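Local coordinates for putative fumarylacetoacetate hydrolase family protein (Yersinia pestis, PDB 3S52) that belongs to the fumarylacetoacetate hydrolase family, whose fold is built around a mixed beta-sheet, its own role being unestablished, at residues Glu73-Val78 against Ile189-Thr194. Residues are numbered along the deposited sequence; the frame is centred on the assembly and turned at random.
Sequences EIELAV and IVLTGT
E73 meets T194 at right angles: its CB lies 3.6 Å from T194 OG1, while its carboxylate runs on past the threonine methyl to a salt bridge with K125. One residue on, I74 O accepts T194 OG1 at 2.8 Å. With OG1 anti to its own backbone N (chi1 -166°), T194 turns the oxygen to the strand, where Q160 NE2 also bonds it; Q160 OE1 takes I74 N, so one glutamine clasps both segments.

E75 lays its extended side chain across G193. The peptide N-H of G193 comes down on E75 OE1 from above the carboxylate plane, 60° out of it, with G193 N 2.8 Å from that oxygen. The glycine's positive phi (108°) carries the chain through this turn, where a side chain would strike the preceding carbonyl. L76 N and G193 O, 4.5 Å apart, are too far for a direct bond, and a water joins them, accepting from L76 N and donating to G193 O.

L76 O receives T192 N at 3.1 Å, nearly head-on to the carbonyl. Regular antiparallel pairing starts at A77, which faces L191 in a non-hydrogen-bonded pair, with A77 CB 3.6 Å from L191 CD2; V78 and V190 then exchange two backbone bonds, V78 N to V190 O and V190 N to V78 O, each 2.8 Å.

The whole contact is buried near the chain centre, joining strand 70-80 to strand 189-191 in the mixed sheet. Strand 96-107 pairs with the other edge of 70-80, helix 171-181 covers the V78 and V190 side chains, and strand 131-138 packs against A77 and L191.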
loop_
_atom_site.group_PDB
_atom_site.type_symbol
_atom_site.label_atom_id
_atom_site.label_comp_id
_atom_site.label_asym_id
_atom_site.label_seq_id
_atom_site.Cartn_x
_atom_site.Cartn_y
_atom_site.Cartn_z
ATOM N N GLU A 73 -13.174 11.638 3.742
ATOM C CA GLU A 73 -14.045 10.490 3.943
ATOM C C GLU A 73 -13.878 9.970 5.363
ATOM O O GLU A 73 -12.937 9.220 5.634
ATOM C CB GLU A 73 -13.668 9.384 2.945
ATOM C CG GLU A 73 -13.439 9.914 1.544
ATOM C CD GLU A 73 -13.336 8.810 0.505
ATOM O OE1 GLU A 73 -12.908 7.688 0.864
ATOM O OE2 GLU A 73 -13.691 9.077 -0.666
ATOM N N ILE A 74 -14.840 10.258 6.231
ATOM C CA ILE A 74 -14.726 9.857 7.635
ATOM C C ILE A 74 -15.006 8.353 7.746
ATOM O O ILE A 74 -15.833 7.815 7.001
ATOM C CB ILE A 74 -15.670 10.680 8.563
ATOM C CG1 ILE A 74 -15.335 10.425 10.032
ATOM C CG2 ILE A 74 -17.121 10.336 8.308
ATOM C CD1 ILE A 74 -16.213 11.207 11.009
ATOM N N GLU A 75 -14.285 7.675 8.639
ATOM C CA GLU A 75 -14.364 6.219 8.742
ATOM C C GLU A 75 -13.996 5.746 10.129
ATOM O O GLU A 75 -13.162 6.359 10.801
ATOM C CB GLU A 75 -13.426 5.537 7.709
ATOM C CG GLU A 75 -13.556 6.107 6.284
ATOM C CD GLU A 75 -13.015 5.196 5.190
ATOM O OE1 GLU A 75 -12.638 4.047 5.496
ATOM O OE2 GLU A 75 -12.976 5.632 4.008
ATOM N N LEU A 76 -14.614 4.646 10.542
ATOM C CA LEU A 76 -14.220 3.956 11.763
ATOM C C LEU A 76 -12.895 3.241 11.502
ATOM O O LEU A 76 -12.756 2.522 10.499
ATOM C CB LEU A 76 -15.297 2.940 12.179
ATOM C CG LEU A 76 -14.894 2.129 13.411
ATOM C CD1 LEU A 76 -14.974 2.989 14.651
ATOM C CD2 LEU A 76 -15.764 0.876 13.561
ATOM N N ALA A 77 -11.910 3.469 12.370
ATOM C CA ALA A 77 -10.620 2.777 12.247
ATOM C C ALA A 77 -10.505 1.725 13.351
ATOM O O ALA A 77 -10.882 1.978 14.489
ATOM C CB ALA A 77 -9.456 3.776 12.354
ATOM N N VAL A 78 -9.978 0.557 13.007
ATOM C CA VAL A 78 -9.846 -0.549 13.940
ATOM C C VAL A 78 -8.362 -0.871 14.074
ATOM O O VAL A 78 -7.666 -1.022 13.071
ATOM C CB VAL A 78 -10.580 -1.787 13.404
ATOM C CG1 VAL A 78 -10.477 -2.944 14.370
ATOM C CG2 VAL A 78 -12.033 -1.444 13.091
ATOM N N ILE A 189 -3.761 -1.032 11.007
ATOM C CA ILE A 189 -5.035 -0.370 11.190
ATOM C C ILE A 189 -5.940 -0.785 10.041
ATOM O O ILE A 189 -5.480 -0.935 8.904
ATOM C CB ILE A 189 -4.842 1.176 11.183
ATOM C CG1 ILE A 189 -3.936 1.624 12.339
ATOM C CG2 ILE A 189 -6.170 1.898 11.217
ATOM C CD1 ILE A 189 -3.407 3.058 12.183
ATOM N N VAL A 190 -7.225 -0.965 10.332
ATOM C CA VAL A 190 -8.197 -1.253 9.291
ATOM C C VAL A 190 -9.199 -0.120 9.230
ATOM O O VAL A 190 -9.743 0.289 10.266
ATOM C CB VAL A 190 -8.931 -2.570 9.549
ATOM C CG1 VAL A 190 -10.155 -2.686 8.627
ATOM C CG2 VAL A 190 -7.974 -3.745 9.373
ATOM N N LEU A 191 -9.409 0.413 8.025
ATOM C CA LEU A 191 -10.430 1.434 7.792
ATOM C C LEU A 191 -11.646 0.741 7.220
ATOM O O LEU A 191 -11.525 -0.096 6.324
ATOM C CB LEU A 191 -9.940 2.514 6.823
ATOM C CG LEU A 191 -8.813 3.416 7.332
ATOM C CD1 LEU A 191 -8.643 4.633 6.409
ATOM C CD2 LEU A 191 -9.087 3.864 8.752
ATOM N N THR A 192 -12.809 1.057 7.771
ATOM C CA THR A 192 -14.023 0.300 7.484
ATOM C C THR A 192 -14.971 0.944 6.450
ATOM O O THR A 192 -16.060 0.434 6.211
ATOM C CB THR A 192 -14.786 -0.001 8.781
ATOM O OG1 THR A 192 -15.153 1.239 9.397
ATOM C CG2 THR A 192 -13.908 -0.791 9.742
ATOM N N GLY A 193 -14.575 2.073 5.876
ATOM C CA GLY A 193 -15.333 2.681 4.792
ATOM C C GLY A 193 -16.066 3.937 5.216
ATOM O O GLY A 193 -16.234 4.205 6.407
ATOM N N THR A 194 -16.531 4.709 4.238
ATOM C CA THR A 194 -17.138 5.984 4.562
ATOM C C THR A 194 -18.615 6.023 4.141
ATOM O O THR A 194 -18.986 5.514 3.086
ATOM C CB THR A 194 -16.349 7.130 3.884
ATOM O OG1 THR A 194 -16.725 8.383 4.452
ATOM C CG2 THR A 194 -16.609 7.142 2.387
HETATM O O HOH W 1 -16.705 3.170 8.809
#